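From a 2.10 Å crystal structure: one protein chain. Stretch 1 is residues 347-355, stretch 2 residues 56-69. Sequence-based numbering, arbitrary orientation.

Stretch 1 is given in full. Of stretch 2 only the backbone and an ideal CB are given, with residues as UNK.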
ATOM      1  N   GLU A 347     -36.242   4.104  -3.290  1.00 39.12           N
ATOM      2  CA  GLU A 347     -35.714   2.870  -3.851  1.00 37.03           C
ATOM      3  C   GLU A 347     -35.830   1.713  -2.855  1.00 35.23           C
ATOM      4  O   GLU A 347     -36.231   0.610  -3.219  1.00 34.00           O
ATOM      5  CB  GLU A 347     -34.254   3.101  -4.243  1.00 39.30           C
ATOM      6  CG  GLU A 347     -33.491   1.883  -4.744  1.00 42.69           C
ATOM      7  CD  GLU A 347     -32.045   2.225  -5.075  1.00 44.53           C
ATOM      8  OE1 GLU A 347     -31.820   3.007  -6.025  1.00 45.16           O
ATOM      9  OE2 GLU A 347     -31.135   1.723  -4.379  1.00 45.05           O
ATOM     10  N   LEU A 348     -35.491   1.973  -1.597  1.00 33.50           N
ATOM     11  CA  LEU A 348     -35.556   0.946  -0.564  1.00 31.97           C
ATOM     12  C   LEU A 348     -36.987   0.500  -0.269  1.00 31.59           C
ATOM     13  O   LEU A 348     -37.231  -0.673   0.004  1.00 29.95           O
ATOM     14  CB  LEU A 348     -34.895   1.443   0.728  1.00 32.35           C
ATOM     15  CG  LEU A 348     -33.403   1.777   0.639  1.00 32.00           C
ATOM     16  CD1 LEU A 348     -32.887   2.195   2.010  1.00 33.47           C
ATOM     17  CD2 LEU A 348     -32.635   0.567   0.129  1.00 31.31           C
ATOM     18  N   ASN A 349     -37.933   1.433  -0.312  1.00 31.04           N
ATOM     19  CA  ASN A 349     -39.322   1.076  -0.058  1.00 30.48           C
ATOM     20  C   ASN A 349     -39.884   0.269  -1.227  1.00 27.19           C
ATOM     21  O   ASN A 349     -40.734  -0.595  -1.038  1.00 27.34           O
ATOM     22  CB  ASN A 349     -40.164   2.331   0.200  1.00 31.57           C
ATOM     23  CG  ASN A 349     -39.915   2.917   1.578  1.00 33.33           C
ATOM     24  OD1 ASN A 349     -39.936   2.198   2.581  1.00 32.69           O
ATOM     25  ND2 ASN A 349     -39.684   4.226   1.637  1.00 33.75           N
ATOM     26  N   GLU A 350     -39.399   0.545  -2.433  1.00 27.36           N
ATOM     27  CA  GLU A 350     -39.835  -0.198  -3.610  1.00 29.52           C
ATOM     28  C   GLU A 350     -39.329  -1.640  -3.470  1.00 29.13           C
ATOM     29  O   GLU A 350     -40.037  -2.596  -3.795  1.00 29.63           O
ATOM     30  CB  GLU A 350     -39.271   0.440  -4.881  1.00 33.32           C
ATOM     31  CG  GLU A 350     -39.570  -0.325  -6.162  1.00 41.29           C
ATOM     32  CD  GLU A 350     -41.062  -0.492  -6.425  1.00 46.14           C
ATOM     33  OE1 GLU A 350     -41.731  -1.212  -5.648  1.00 48.64           O
ATOM     34  OE2 GLU A 350     -41.563   0.100  -7.410  1.00 47.08           O
ATOM     35  N   ILE A 351     -38.101  -1.792  -2.978  1.00 26.94           N
ATOM     36  CA  ILE A 351     -37.521  -3.115  -2.764  1.00 25.60           C
ATOM     37  C   ILE A 351     -38.372  -3.860  -1.743  1.00 25.08           C
ATOM     38  O   ILE A 351     -38.645  -5.055  -1.897  1.00 24.25           O
ATOM     39  CB  ILE A 351     -36.068  -3.024  -2.230  1.00 24.73           C
ATOM     40  CG1 ILE A 351     -35.130  -2.568  -3.347  1.00 23.00           C
ATOM     41  CG2 ILE A 351     -35.627  -4.373  -1.663  1.00 23.27           C
ATOM     42  CD1 ILE A 351     -33.673  -2.444  -2.911  1.00 26.43           C
ATOM     43  N   ALA A 352     -38.788  -3.148  -0.700  1.00 24.25           N
ATOM     44  CA  ALA A 352     -39.616  -3.736   0.347  1.00 24.86           C
ATOM     45  C   ALA A 352     -40.948  -4.223  -0.240  1.00 26.12           C
ATOM     46  O   ALA A 352     -41.442  -5.292   0.118  1.00 26.04           O
ATOM     47  CB  ALA A 352     -39.870  -2.709   1.451  1.00 25.11           C
ATOM     48  N   LYS A 353     -41.523  -3.431  -1.141  1.00 27.28           N
ATOM     49  CA  LYS A 353     -42.789  -3.782  -1.782  1.00 30.05           C
ATOM     50  C   LYS A 353     -42.608  -5.009  -2.674  1.00 28.98           C
ATOM     51  O   LYS A 353     -43.408  -5.942  -2.629  1.00 30.41           O
ATOM     52  CB  LYS A 353     -43.302  -2.607  -2.622  1.00 32.60           C
ATOM     53  CG  LYS A 353     -43.551  -1.339  -1.822  1.00 38.53           C
ATOM     54  CD  LYS A 353     -43.765  -0.139  -2.725  1.00 40.70           C
ATOM     55  CE  LYS A 353     -43.897   1.139  -1.908  1.00 43.62           C
ATOM     56  NZ  LYS A 353     -44.067   2.339  -2.771  1.00 45.42           N
ATOM     57  N   ARG A 354     -41.548  -5.005  -3.476  1.00 27.47           N
ATOM     58  CA  ARG A 354     -41.261  -6.119  -4.374  1.00 26.19           C
ATOM     59  C   ARG A 354     -41.130  -7.450  -3.641  1.00 26.44           C
ATOM     60  O   ARG A 354     -41.761  -8.436  -4.018  1.00 27.76           O
ATOM     61  CB  ARG A 354     -39.969  -5.857  -5.152  1.00 24.65           C
ATOM     62  CG  ARG A 354     -39.559  -6.994  -6.077  1.00 22.67           C
ATOM     63  CD  ARG A 354     -38.242  -6.691  -6.789  1.00 22.14           C
ATOM     64  NE  ARG A 354     -37.932  -7.672  -7.829  1.00 21.57           N
ATOM     65  CZ  ARG A 354     -36.716  -7.876  -8.326  1.00 24.87           C
ATOM     66  NH1 ARG A 354     -35.684  -7.168  -7.875  1.00 25.12           N
ATOM     67  NH2 ARG A 354     -36.524  -8.787  -9.274  1.00 21.35           N
ATOM     68  N   VAL A 355     -40.303  -7.480  -2.599  1.00 25.02           N
ATOM     69  CA  VAL A 355     -40.077  -8.705  -1.842  1.00 25.00           C
ATOM     70  C   VAL A 355     -41.182  -8.990  -0.832  1.00 25.37           C
ATOM     71  O   VAL A 355     -41.297 -10.104  -0.330  1.00 26.51           O
ATOM     72  CB  VAL A 355     -38.713  -8.663  -1.107  1.00 25.84           C
ATOM     73  CG1 VAL A 355     -37.594  -8.456  -2.110  1.00 23.69           C
ATOM     74  CG2 VAL A 355     -38.710  -7.553  -0.063  1.00 26.45           C
ATOM     75  N   UNK A  56     -23.090   1.920   1.229  1.00 27.70           N
ATOM     76  CA  UNK A  56     -24.084   1.603   2.239  1.00 27.88           C
ATOM     77  C   UNK A  56     -25.330   0.951   1.666  1.00 29.04           C
ATOM     78  O   UNK A  56     -25.253   0.222   0.676  1.00 28.59           O
ATOM     79  CB  UNK A  56     -24.475   2.874   2.995  1.00 27.88           C
ATOM     80  N   UNK A  57     -26.481   1.217   2.282  1.00 31.34           N
ATOM     81  CA  UNK A  57     -27.749   0.641   1.835  1.00 33.85           C
ATOM     82  C   UNK A  57     -28.056   0.934   0.368  1.00 35.22           C
ATOM     83  O   UNK A  57     -28.812   0.206  -0.274  1.00 35.74           O
ATOM     84  CB  UNK A  57     -28.890   1.168   2.708  1.00 33.85           C
ATOM     85  N   UNK A  58     -27.477   2.006  -0.156  1.00 37.45           N
ATOM     86  CA  UNK A  58     -27.689   2.378  -1.548  1.00 38.89           C
ATOM     87  C   UNK A  58     -27.302   1.219  -2.469  1.00 38.64           C
ATOM     88  O   UNK A  58     -27.652   1.205  -3.647  1.00 39.53           O
ATOM     89  CB  UNK A  58     -26.886   3.633  -1.897  1.00 38.89           C
ATOM     90  N   UNK A  59     -26.583   0.248  -1.918  1.00 36.87           N
ATOM     91  CA  UNK A  59     -26.116  -0.908  -2.675  1.00 34.47           C
ATOM     92  C   UNK A  59     -26.893  -2.165  -2.350  1.00 31.49           C
ATOM     93  O   UNK A  59     -26.491  -3.264  -2.727  1.00 30.08           O
ATOM     94  CB  UNK A  59     -24.628  -1.144  -2.410  1.00 34.47           C
ATOM     95  N   UNK A  60     -27.990  -2.014  -1.623  1.00 28.49           N
ATOM     96  CA  UNK A  60     -28.796  -3.166  -1.271  1.00 26.47           C
ATOM     97  C   UNK A  60     -29.443  -3.742  -2.529  1.00 26.12           C
ATOM     98  O   UNK A  60     -29.582  -4.956  -2.669  1.00 26.09           O
ATOM     99  CB  UNK A  60     -29.858  -2.789  -0.236  1.00 26.47           C
ATOM    100  N   UNK A  61     -29.827  -2.867  -3.453  1.00 25.88           N
ATOM    101  CA  UNK A  61     -30.459  -3.308  -4.696  1.00 27.56           C
ATOM    102  C   UNK A  61     -29.516  -4.200  -5.506  1.00 27.24           C
ATOM    103  O   UNK A  61     -29.963  -5.081  -6.242  1.00 28.11           O
ATOM    104  CB  UNK A  61     -30.888  -2.100  -5.531  1.00 27.56           C
ATOM    105  N   UNK A  62     -28.215  -3.962  -5.362  1.00 25.11           N
ATOM    106  CA  UNK A  62     -27.197  -4.737  -6.060  1.00 26.06           C
ATOM    107  C   UNK A  62     -27.190  -6.176  -5.553  1.00 24.73           C
ATOM    108  O   UNK A  62     -27.155  -7.124  -6.339  1.00 23.36           O
ATOM    109  CB  UNK A  62     -25.818  -4.100  -5.881  1.00 26.06           C
ATOM    110  N   UNK A  63     -27.220  -6.335  -4.234  1.00 23.61           N
ATOM    111  CA  UNK A  63     -27.214  -7.664  -3.641  1.00 23.32           C
ATOM    112  C   UNK A  63     -28.541  -8.368  -3.858  1.00 21.38           C
ATOM    113  O   UNK A  63     -28.572  -9.576  -4.083  1.00 22.05           O
ATOM    114  CB  UNK A  63     -26.902  -7.580  -2.145  1.00 23.32           C
ATOM    115  N   UNK A  64     -29.636  -7.615  -3.785  1.00 21.07           N
ATOM    116  CA  UNK A  64     -30.966  -8.178  -4.009  1.00 21.36           C
ATOM    117  C   UNK A  64     -31.035  -8.777  -5.413  1.00 21.32           C
ATOM    118  O   UNK A  64     -31.434  -9.923  -5.586  1.00 21.26           O
ATOM    119  CB  UNK A  64     -32.048  -7.113  -3.822  1.00 21.36           C
ATOM    120  N   UNK A  65     -30.641  -7.997  -6.417  1.00 22.51           N
ATOM    121  CA  UNK A  65     -30.671  -8.480  -7.795  1.00 23.29           C
ATOM    122  C   UNK A  65     -29.779  -9.706  -7.973  1.00 22.06           C
ATOM    123  O   UNK A  65     -30.127 -10.635  -8.698  1.00 20.75           O
ATOM    124  CB  UNK A  65     -30.236  -7.371  -8.755  1.00 23.29           C
ATOM    125  N   UNK A  66     -28.628  -9.701  -7.310  1.00 21.96           N
ATOM    126  CA  UNK A  66     -27.719 -10.829  -7.417  1.00 21.59           C
ATOM    127  C   UNK A  66     -28.317 -12.084  -6.816  1.00 18.17           C
ATOM    128  O   UNK A  66     -28.116 -13.183  -7.323  1.00 21.29           O
ATOM    129  CB  UNK A  66     -26.388 -10.506  -6.736  1.00 21.59           C
ATOM    130  N   UNK A  67     -29.064 -11.923  -5.732  1.00 18.72           N
ATOM    131  CA  UNK A  67     -29.691 -13.062  -5.072  1.00 18.46           C
ATOM    132  C   UNK A  67     -30.802 -13.628  -5.955  1.00 18.78           C
ATOM    133  O   UNK A  67     -30.907 -14.841  -6.156  1.00 16.64           O
ATOM    134  CB  UNK A  67     -30.244 -12.657  -3.704  1.00 18.46           C
ATOM    135  N   UNK A  68     -31.621 -12.735  -6.492  1.00 18.95           N
ATOM    136  CA  UNK A  68     -32.723 -13.132  -7.355  1.00 18.98           C
ATOM    137  C   UNK A  68     -32.235 -13.771  -8.661  1.00 19.51           C
ATOM    138  O   UNK A  68     -32.854 -14.706  -9.170  1.00 20.06           O
ATOM    139  CB  UNK A  68     -33.601 -11.918  -7.665  1.00 18.98           C
ATOM    140  N   UNK A  69     -31.118 -13.290  -9.195  1.00 17.70           N
ATOM    141  CA  UNK A  69     -30.606 -13.843 -10.449  1.00 19.73           C
ATOM    142  C   UNK A  69     -29.724 -15.080 -10.271  1.00 20.16           C
ATOM    143  O   UNK A  69     -29.305 -15.695 -11.254  1.00 19.67           O
ATOM    144  CB  UNK A  69     -29.812 -12.765 -11.190  1.00 19.73           C
TER

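Position 56 has no atom of stretch 1 within 5.5 Å of its ideal CB, and its phi/psi of -95/-147 sets no preference from this contact; it is Gly-56. At 57 the CA-to-CB bond runs sideways, yet the ideal CB lies 4.2 Å from Leu-348 CD1. A small or medium apolar group would suit, and Val, Ile, Leu or Ala could all serve. The residue is Val-57, whose CG2 packs 3.9 Å from Leu-348 CD1.

Positions 58 and 59 point away, so stretch 1 says little about them and polar chains are plausible; they hold Gln-58 and Arg-59, the latter at the N-cap of the following helix.

Position 60 points toward stretch 1, its ideal CB 4.4 Å from Leu-348 CD2 and 4.7 Å from Ile-351 CD1. Two methyl groups with no polar partner call for an aliphatic chain, Leu, Ile, Val or Met. Leu-60 fits: its CD2 is 4.1 Å from Leu-348 CD2 and 4.4 Å from Ile-351 CD1.

Position 61 offers mixed surroundings, with its ideal CB 3.8 Å from Ile-351 CD1 and 4.0 Å from Glu-347 OE2. A long chain with an aliphatic stem and a positive end, Lys or Arg, answers both, though a neutral donor such as Gln is conceivable. Lys-61 takes chi1 p and then extends with chi2 to chi4 all t, so that NZ forms a salt bridge with Glu-347 OE1 at 3.6 Å. Water 1 joins Lys-61 N (2.9 Å from its O) to Glu-347 OE2 (2.7 Å from the same O), linking backbone and carboxylate.

Positions 62 and 63 lie out of reach and are unconstrained here; they are Arg-62 and Tyr-63.

Position 64 turns toward stretch 1, 5.0 Å from Ile-351 CG2 at its ideal CB. That gap favours a branched or longer aliphatic, Val, Ile or Leu. Val-64 places CG2 4.2 Å from Ile-351 CG2.

At 65 the bond runs sideways and the ideal CB touches nothing, but the nearby Arg-354 guanidinium invites an acid, Asp or Glu. Asp-65 bends its end nearer: OD1 receives a weak hydrogen bond from Arg-354 NH1 at 3.4 Å, part of a salt bridge, and lies at the guanidinium edge.

Positions 66 and 67 are out of reach: Gly-66 and Ile-67. Position 68 points toward stretch 1, its ideal CB 4.6 Å from Arg-354 NH2; an acid or an apolar chain could suit. Ile-68 lays CD1 over one guanidinium face, 3.3 Å from Arg-354 CZ. Position 69, out of reach, is Ser-69.

Stretch 2, residues 56-69: GVQRLKRYVDGIIS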
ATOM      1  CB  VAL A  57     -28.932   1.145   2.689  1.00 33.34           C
ATOM      2  CG1 VAL A  57     -28.759   0.695   4.123  1.00 35.12           C
ATOM      3  CG2 VAL A  57     -29.025   2.659   2.612  1.00 32.46           C
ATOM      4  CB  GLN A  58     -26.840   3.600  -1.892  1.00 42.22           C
ATOM      5  CG  GLN A  58     -27.006   4.077  -3.318  1.00 47.42           C
ATOM      6  CD  GLN A  58     -25.808   4.863  -3.806  1.00 49.25           C
ATOM      7  OE1 GLN A  58     -24.726   4.307  -4.009  1.00 50.64           O
ATOM      8  NE2 GLN A  58     -25.991   6.164  -3.991  1.00 50.64           N
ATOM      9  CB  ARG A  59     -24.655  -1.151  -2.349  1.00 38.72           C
ATOM     10  CG  ARG A  59     -23.817   0.080  -2.501  1.00 44.57           C
ATOM     11  CD  ARG A  59     -23.197   0.087  -3.855  1.00 48.19           C
ATOM     12  NE  ARG A  59     -21.754  -0.050  -3.765  1.00 52.98           N
ATOM     13  CZ  ARG A  59     -20.975  -0.174  -4.828  1.00 54.40           C
ATOM     14  NH1 ARG A  59     -21.527  -0.183  -6.030  1.00 57.45           N
ATOM     15  NH2 ARG A  59     -19.660  -0.261  -4.699  1.00 56.43           N
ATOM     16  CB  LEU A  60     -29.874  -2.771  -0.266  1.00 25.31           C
ATOM     17  CG  LEU A  60     -30.763  -3.928   0.188  1.00 23.54           C
ATOM     18  CD1 LEU A  60     -29.930  -4.935   0.977  1.00 23.65           C
ATOM     19  CD2 LEU A  60     -31.909  -3.387   1.035  1.00 22.97           C
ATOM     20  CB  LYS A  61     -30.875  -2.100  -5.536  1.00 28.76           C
ATOM     21  CG  LYS A  61     -29.715  -1.260  -6.035  1.00 33.45           C
ATOM     22  CD  LYS A  61     -30.201  -0.121  -6.922  1.00 35.91           C
ATOM     23  CE  LYS A  61     -29.030   0.675  -7.480  1.00 37.67           C
ATOM     24  NZ  LYS A  61     -29.479   1.758  -8.397  1.00 39.41           N
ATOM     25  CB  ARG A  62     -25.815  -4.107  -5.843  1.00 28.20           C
ATOM     26  CG  ARG A  62     -24.654  -4.925  -6.397  1.00 31.30           C
ATOM     27  CD  ARG A  62     -23.301  -4.251  -6.145  1.00 30.68           C
ATOM     28  NE  ARG A  62     -22.236  -4.895  -6.905  1.00 31.99           N
ATOM     29  CZ  ARG A  62     -21.035  -4.367  -7.124  1.00 36.31           C
ATOM     30  NH1 ARG A  62     -20.730  -3.169  -6.636  1.00 38.54           N
ATOM     31  NH2 ARG A  62     -20.142  -5.033  -7.848  1.00 33.25           N
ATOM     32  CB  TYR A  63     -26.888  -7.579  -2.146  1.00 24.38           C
ATOM     33  CG  TYR A  63     -25.593  -6.850  -1.866  1.00 28.14           C
ATOM     34  CD1 TYR A  63     -24.447  -7.112  -2.617  1.00 28.79           C
ATOM     35  CD2 TYR A  63     -25.513  -5.892  -0.858  1.00 30.43           C
ATOM     36  CE1 TYR A  63     -23.254  -6.435  -2.373  1.00 29.66           C
ATOM     37  CE2 TYR A  63     -24.323  -5.210  -0.606  1.00 30.90           C
ATOM     38  CZ  TYR A  63     -23.200  -5.487  -1.366  1.00 30.52           C
ATOM     39  OH  TYR A  63     -22.022  -4.822  -1.108  1.00 32.56           O
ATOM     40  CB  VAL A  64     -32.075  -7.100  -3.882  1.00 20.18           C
ATOM     41  CG1 VAL A  64     -33.395  -7.633  -4.443  1.00 20.08           C
ATOM     42  CG2 VAL A  64     -32.251  -6.704  -2.423  1.00 18.86           C
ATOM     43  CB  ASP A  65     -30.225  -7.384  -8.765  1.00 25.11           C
ATOM     44  CG  ASP A  65     -31.229  -6.247  -8.860  1.00 31.22           C
ATOM     45  OD1 ASP A  65     -32.430  -6.488  -8.598  1.00 32.08           O
ATOM     46  OD2 ASP A  65     -30.821  -5.118  -9.213  1.00 32.78           O
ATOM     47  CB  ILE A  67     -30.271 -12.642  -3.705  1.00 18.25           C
ATOM     48  CG1 ILE A  67     -29.122 -12.436  -2.709  1.00 20.62           C
ATOM     49  CG2 ILE A  67     -31.260 -13.688  -3.204  1.00 17.22           C
ATOM     50  CD1 ILE A  67     -29.545 -11.800  -1.390  1.00 20.44           C
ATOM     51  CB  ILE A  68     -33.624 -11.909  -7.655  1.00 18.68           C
ATOM     52  CG1 ILE A  68     -34.381 -11.520  -6.382  1.00 20.67           C
ATOM     53  CG2 ILE A  68     -34.573 -12.214  -8.815  1.00 18.39           C
ATOM     54  CD1 ILE A  68     -35.216 -10.248  -6.508  1.00 21.96           C
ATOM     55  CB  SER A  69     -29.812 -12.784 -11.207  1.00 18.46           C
ATOM     56  OG  SER A  69     -28.539 -12.614 -10.621  1.00 22.06           O
TER
HETATM   57  O   HOH W   1     -30.493  -0.144  -2.599  1.00 25.96           O
HETATM   58  O   HOH W   2     -32.850   1.967  -8.124  1.00 57.09           O
HETATM   59  O   HOH W   3     -33.813  -8.578  -9.818  1.00 31.30           O
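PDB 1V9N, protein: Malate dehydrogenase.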